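Local coordinates for protein siderophore enterobactin esterase (Emericella nidulans, PDB 6GUO) that hydrolyses the ester bonds of the bacterial xenosiderophore enterobactin, a step required for the release of its iron inside the fungal cell, at residues 156-161 against 182-187; 178-183 against 214-219. All blocks are in the same frame, centred on the assembly; numbering follows the deposited sequence. Where two conformers were deposited one is given.

Overall arrangement
Contacts 1 and 2 are neighbours, their centres about 9 Å apart, and share Phe182 and Asp183. Contact 1 is a buried pairing of two parallel strands, 156-164 and 184-188, carried by backbone hydrogen bonds and a leucine packed on a phenylalanine ring. Contact 2, partly buried with exposed serines at one end, lies farther out, about 17 Å from the centre of the chain, where the loops leading into strands 184-188 and 219-225 meet through proline and alanine contacts, one good direct hydrogen bond and a water. Asp183 serves both, its carboxylate in contact 1 and its carbonyl in contact 2, while Tyr185 of contact 1 reaches Pro179 O of contact 2.

Contact 1 (156-161 against 182-187); sequences FGRTAL and FDVYLA
Leu161 lays its CB over the centre of the Phe182 ring, 3.7 Å from CB to the ring centroid and 9° off the ring normal, a CH-pi contact made almost straight down onto the face. With CG anti to the backbone N (chi1 177°), Leu161 CD2 reaches past the rim of the ring, 3.8 Å from Phe182 CE2. Phe182 precedes its strand, and its CB in turn rests over a face of the Tyr185 ring, offset toward the rim. The Tyr185 hydroxyl accepts a bond from Phe182 N and is also hydrogen-bonded to Pro179 O, so the phenol braces the backbone that carries the phenylalanine.

Asp183 grips the opposite strand by its side chain. Its OD2 accepts the N-H of Thr159 at 2.9 Å through the anti lone pair, nearly straight at 164°; Thr159 OG1 adds a weak bond to the same oxygen. The carboxylate thus takes the place that a backbone carbonyl would hold if the ladder ran on in the same register. Thr159 O answers by accepting from Val184 N at 3.1 Å and, weakly, from Asp183 N. The parallel ladder runs on from there: Leu161 N donates to Val184 O at 2.9 Å, and Leu161 O receives Leu186 N at 2.7 Å, nearly along the C=O axis.

On the other face of the sheet Ala160 CB meets Val184 CB at 3.9 Å, beneath Leu299 of helix 288-301, whereas Phe182 packs on Ile138 and Arg143 of helix 131-150. The strands pair as the two outer members of a right-handed beta-alpha-beta crossover through helix 166-177, in the central sheet of an alpha/beta-hydrolase; the first strand leads toward the GxSxG sequence, consistent with the family's nucleophile elbow.

Contact 2 (178-183 against 214-219); sequences KPSSFD and SSAHPV
Pro179 presses its ring against Ala216, with Pro179 CB 3.9 Å from Ala216 CB and CG of the proline also close to that methyl. Pro218 CG lies 4.4 Å from Pro179 CB, a looser touch; together the two prolines and the alanine make a small apolar patch between the loops. This is the compact part of the contact, with both prolines buried. Pro179 stands at the second position of a type I beta turn running from Lys178 to Ser181. Lys178 O is held twice by the last residue of that turn, by Ser181 N and, in one of the two conformers of that serine, by Ser181 OG at 2.6 Å, the hydroxyl bond lying in the carbonyl plane on a lone pair.

Toward solvent the packing thins. Ser180 OG, anti to its own carbonyl carbon (chi1 -60°), passes beside the Ala216 methyl and makes a weak hydrogen bond to Ser215 O at 3.1 Å. Both serines are exposed, and Ser215 is poorly ordered, so this end is held lightly.

At the other end the backbone takes over. Asp183 O accepts Val219 N at 3.1 Å with an N-H...O angle of 149°, in the carbonyl plane. A water donates to the same Asp183 O and, at 2.9 Å, to His217 O, bridging the two carbonyls beside the direct bond. The Asp183 carboxylate turns elsewhere, to Thr159 N of strand 156-164.

Pairing continues from Val219 to Tyr185 as strands 184-188 and 219-225 enter the mixed sheet, where they run parallel. Loop 178-183 follows helix 166-177, with Phe182 packed on helix 131-150; Pro218 bonds through its backbone to Cys272, just ahead of strand 273-279, one of the two outermost strands of the chain's sheet.

Contact 1 (156-161 against 182-187)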
loop_
_atom_site.group_PDB
_atom_site.type_symbol
_atom_site.label_atom_id
_atom_site.label_comp_id
_atom_site.label_asym_id
_atom_site.label_seq_id
_atom_site.Cartn_x
_atom_site.Cartn_y
_atom_site.Cartn_z
ATOM N N PHE A 156 -20.603 12.781 -8.678
ATOM C CA PHE A 156 -19.200 12.829 -8.260
ATOM C C PHE A 156 -18.868 14.174 -7.637
ATOM O O PHE A 156 -19.079 15.206 -8.260
ATOM C CB PHE A 156 -18.265 12.523 -9.429
ATOM C CG PHE A 156 -18.233 11.067 -9.791
ATOM C CD1 PHE A 156 -17.342 10.204 -9.163
ATOM C CD2 PHE A 156 -19.128 10.546 -10.718
ATOM C CE1 PHE A 156 -17.321 8.857 -9.483
ATOM C CE2 PHE A 156 -19.117 9.199 -11.037
ATOM C CZ PHE A 156 -18.210 8.351 -10.422
ATOM N N GLY A 157 -18.338 14.146 -6.418
ATOM C CA GLY A 157 -18.116 15.347 -5.626
ATOM C C GLY A 157 -16.742 15.955 -5.800
ATOM O O GLY A 157 -16.610 17.068 -6.300
ATOM N N ARG A 158 -15.726 15.215 -5.374
ATOM C CA ARG A 158 -14.345 15.677 -5.376
ATOM C C ARG A 158 -13.541 14.744 -6.268
ATOM O O ARG A 158 -13.724 13.537 -6.196
ATOM C CB ARG A 158 -13.794 15.653 -3.951
ATOM C CG ARG A 158 -12.508 16.434 -3.766
ATOM C CD ARG A 158 -12.142 16.587 -2.296
ATOM N NE ARG A 158 -12.806 17.729 -1.650
ATOM C CZ ARG A 158 -13.837 17.680 -0.797
ATOM N NH1 ARG A 158 -14.316 18.815 -0.296
ATOM N NH2 ARG A 158 -14.403 16.530 -0.432
ATOM N N THR A 159 -12.677 15.304 -7.113
ATOM C CA THR A 159 -11.787 14.511 -7.966
ATOM C C THR A 159 -10.335 14.789 -7.614
ATOM O O THR A 159 -9.971 15.919 -7.277
ATOM C CB THR A 159 -12.009 14.783 -9.465
ATOM O OG1 THR A 159 -11.753 16.162 -9.754
ATOM C CG2 THR A 159 -13.432 14.421 -9.860
ATOM N N ALA A 160 -9.512 13.748 -7.690
ATOM C CA ALA A 160 -8.093 13.859 -7.390
ATOM C C ALA A 160 -7.255 13.195 -8.470
ATOM O O ALA A 160 -7.697 12.232 -9.103
ATOM C CB ALA A 160 -7.791 13.232 -6.042
ATOM N N LEU A 161 -6.051 13.726 -8.663
ATOM C CA LEU A 161 -5.033 13.138 -9.528
ATOM C C LEU A 161 -3.809 12.806 -8.683
ATOM O O LEU A 161 -3.246 13.694 -8.032
ATOM C CB LEU A 161 -4.632 14.121 -10.628
ATOM C CG LEU A 161 -3.514 13.687 -11.594
ATOM C CD1 LEU A 161 -3.902 12.450 -12.395
ATOM C CD2 LEU A 161 -3.154 14.842 -12.515
ATOM N N PHE A 182 -8.585 18.993 -11.865
ATOM C CA PHE A 182 -8.895 18.196 -10.678
ATOM C C PHE A 182 -9.000 19.118 -9.474
ATOM O O PHE A 182 -8.424 20.205 -9.469
ATOM C CB PHE A 182 -7.799 17.143 -10.433
ATOM C CG PHE A 182 -7.634 16.174 -11.571
ATOM C CD1 PHE A 182 -8.347 14.979 -11.595
ATOM C CD2 PHE A 182 -6.799 16.476 -12.642
ATOM C CE1 PHE A 182 -8.213 14.097 -12.658
ATOM C CE2 PHE A 182 -6.662 15.599 -13.707
ATOM C CZ PHE A 182 -7.373 14.410 -13.719
ATOM N N ASP A 183 -9.727 18.680 -8.453
ATOM C CA ASP A 183 -9.839 19.440 -7.199
ATOM C C ASP A 183 -8.563 19.329 -6.368
ATOM O O ASP A 183 -8.128 20.308 -5.745
ATOM C CB ASP A 183 -11.032 18.948 -6.383
ATOM C CG ASP A 183 -12.340 19.131 -7.111
ATOM O OD1 ASP A 183 -12.654 20.284 -7.458
ATOM O OD2 ASP A 183 -13.048 18.130 -7.354
ATOM N N VAL A 184 -7.973 18.134 -6.385
ATOM C CA VAL A 184 -6.829 17.781 -5.551
ATOM C C VAL A 184 -5.740 17.150 -6.415
ATOM O O VAL A 184 -6.025 16.294 -7.247
ATOM C CB VAL A 184 -7.248 16.785 -4.454
ATOM C CG1 VAL A 184 -6.073 16.452 -3.539
ATOM C CG2 VAL A 184 -8.406 17.354 -3.644
ATOM N N TYR A 185 -4.502 17.589 -6.203
ATOM C CA TYR A 185 -3.334 17.058 -6.901
ATOM C C TYR A 185 -2.405 16.455 -5.869
ATOM O O TYR A 185 -2.078 17.087 -4.867
ATOM C CB TYR A 185 -2.622 18.159 -7.676
ATOM C CG TYR A 185 -3.522 18.819 -8.689
ATOM C CD1 TYR A 185 -3.484 18.450 -10.028
ATOM C CD2 TYR A 185 -4.433 19.804 -8.302
ATOM C CE1 TYR A 185 -4.319 19.049 -10.957
ATOM C CE2 TYR A 185 -5.270 20.407 -9.224
ATOM C CZ TYR A 185 -5.208 20.022 -10.550
ATOM O OH TYR A 185 -6.043 20.615 -11.465
ATOM N N LEU A 186 -1.999 15.221 -6.120
ATOM C CA LEU A 186 -1.128 14.483 -5.226
ATOM C C LEU A 186 0.113 14.159 -6.043
ATOM O O LEU A 186 0.100 13.260 -6.881
ATOM C CB LEU A 186 -1.841 13.227 -4.723
ATOM C CG LEU A 186 -3.203 13.460 -4.063
ATOM C CD1 LEU A 186 -3.927 12.139 -3.872
ATOM C CD2 LEU A 186 -3.053 14.180 -2.729
ATOM N N ALA A 187 1.160 14.952 -5.828
ATOM C CA ALA A 187 2.412 14.837 -6.567
ATOM C C ALA A 187 3.461 14.202 -5.659
ATOM O O ALA A 187 4.060 14.876 -4.820
ATOM C CB ALA A 187 2.866 16.209 -7.039
#

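Contact 2 (178-183 against 214-219)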
loop_
_atom_site.group_PDB
_atom_site.type_symbol
_atom_site.label_atom_id
_atom_site.label_comp_id
_atom_site.label_asym_id
_atom_site.label_seq_id
_atom_site.Cartn_x
_atom_site.Cartn_y
_atom_site.Cartn_z
ATOM N N LYS A 178 -3.617 23.818 -16.107
ATOM C CA LYS A 178 -5.064 23.614 -16.158
ATOM C C LYS A 178 -5.573 23.303 -14.737
ATOM O O LYS A 178 -6.043 22.200 -14.474
ATOM C CB LYS A 178 -5.388 22.502 -17.174
ATOM C CG LYS A 178 -6.809 22.538 -17.734
ATOM C CD LYS A 178 -6.957 21.729 -19.025
ATOM C CE LYS A 178 -7.138 20.238 -18.771
ATOM N NZ LYS A 178 -7.305 19.454 -20.030
ATOM N N PRO A 179 -5.475 24.290 -13.813
ATOM C CA PRO A 179 -5.754 24.043 -12.386
ATOM C C PRO A 179 -7.161 23.535 -12.041
ATOM O O PRO A 179 -7.329 22.899 -11.000
ATOM C CB PRO A 179 -5.498 25.408 -11.723
ATOM C CG PRO A 179 -5.517 26.401 -12.827
ATOM C CD PRO A 179 -5.035 25.678 -14.043
ATOM N N SER A 180 -8.150 23.802 -12.893
ATOM C CA SER A 180 -9.506 23.272 -12.693
ATOM C C SER A 180 -9.695 21.803 -13.099
ATOM O O SER A 180 -10.775 21.254 -12.866
ATOM C CB SER A 180 -10.527 24.137 -13.436
ATOM O OG SER A 180 -10.487 25.464 -12.953
ATOM N N SER A 181 -8.670 21.176 -13.696
ATOM C CA SER A 181 -8.726 19.769 -14.138
ATOM C C SER A 181 -9.187 18.824 -13.042
ATOM O O SER A 181 -10.030 17.947 -13.262
ATOM C CB SER A 181 -7.344 19.295 -14.591
ATOM O OG SER A 181 -6.878 20.038 -15.692
ATOM N N PHE A 182 -8.585 18.993 -11.865
ATOM C CA PHE A 182 -8.895 18.196 -10.678
ATOM C C PHE A 182 -9.000 19.118 -9.474
ATOM O O PHE A 182 -8.424 20.205 -9.469
ATOM C CB PHE A 182 -7.799 17.143 -10.433
ATOM C CG PHE A 182 -7.634 16.174 -11.571
ATOM C CD1 PHE A 182 -8.347 14.979 -11.595
ATOM C CD2 PHE A 182 -6.799 16.476 -12.642
ATOM C CE1 PHE A 182 -8.213 14.097 -12.658
ATOM C CE2 PHE A 182 -6.662 15.599 -13.707
ATOM C CZ PHE A 182 -7.373 14.410 -13.719
ATOM N N ASP A 183 -9.727 18.680 -8.453
ATOM C CA ASP A 183 -9.839 19.440 -7.199
ATOM C C ASP A 183 -8.563 19.329 -6.368
ATOM O O ASP A 183 -8.128 20.308 -5.745
ATOM C CB ASP A 183 -11.032 18.948 -6.383
ATOM C CG ASP A 183 -12.340 19.131 -7.111
ATOM O OD1 ASP A 183 -12.654 20.284 -7.458
ATOM O OD2 ASP A 183 -13.048 18.130 -7.354
ATOM N N SER A 214 -8.892 32.277 -12.750
ATOM C CA SER A 214 -9.618 32.965 -11.670
ATOM C C SER A 214 -10.518 32.030 -10.860
ATOM O O SER A 214 -10.527 32.088 -9.628
ATOM C CB SER A 214 -10.448 34.128 -12.227
ATOM O OG SER A 214 -11.467 33.663 -13.096
ATOM N N SER A 215 -11.268 31.178 -11.559
ATOM C CA SER A 215 -12.152 30.200 -10.923
ATOM C C SER A 215 -11.459 28.839 -10.782
ATOM O O SER A 215 -11.748 27.894 -11.521
ATOM C CB SER A 215 -13.463 30.068 -11.707
ATOM O OG SER A 215 -14.377 29.217 -11.032
ATOM N N ALA A 216 -10.527 28.767 -9.837
ATOM C CA ALA A 216 -9.890 27.507 -9.450
ATOM C C ALA A 216 -9.355 27.651 -8.031
ATOM O O ALA A 216 -8.722 28.660 -7.711
ATOM C CB ALA A 216 -8.767 27.152 -10.413
ATOM N N HIS A 217 -9.616 26.647 -7.192
ATOM C CA HIS A 217 -9.174 26.635 -5.791
ATOM C C HIS A 217 -8.487 25.301 -5.500
ATOM O O HIS A 217 -8.955 24.523 -4.670
ATOM C CB HIS A 217 -10.366 26.843 -4.848
ATOM C CG HIS A 217 -11.324 27.894 -5.310
ATOM N ND1 HIS A 217 -12.257 27.660 -6.297
ATOM C CD2 HIS A 217 -11.491 29.182 -4.930
ATOM C CE1 HIS A 217 -12.958 28.759 -6.506
ATOM N NE2 HIS A 217 -12.515 29.697 -5.688
ATOM N N PRO A 218 -7.368 25.030 -6.191
ATOM C CA PRO A 218 -6.769 23.702 -6.101
ATOM C C PRO A 218 -6.096 23.403 -4.765
ATOM O O PRO A 218 -5.704 24.315 -4.034
ATOM C CB PRO A 218 -5.733 23.716 -7.226
ATOM C CG PRO A 218 -5.350 25.143 -7.349
ATOM C CD PRO A 218 -6.601 25.914 -7.087
ATOM N N VAL A 219 -5.979 22.111 -4.479
ATOM C CA VAL A 219 -5.293 21.596 -3.302
ATOM C C VAL A 219 -4.130 20.763 -3.821
ATOM O O VAL A 219 -4.302 20.014 -4.779
ATOM C CB VAL A 219 -6.247 20.734 -2.451
ATOM C CG1 VAL A 219 -5.508 20.063 -1.298
ATOM C CG2 VAL A 219 -7.397 21.587 -1.928
HETATM O O HOH W 1 -10.080 21.846 -4.462
#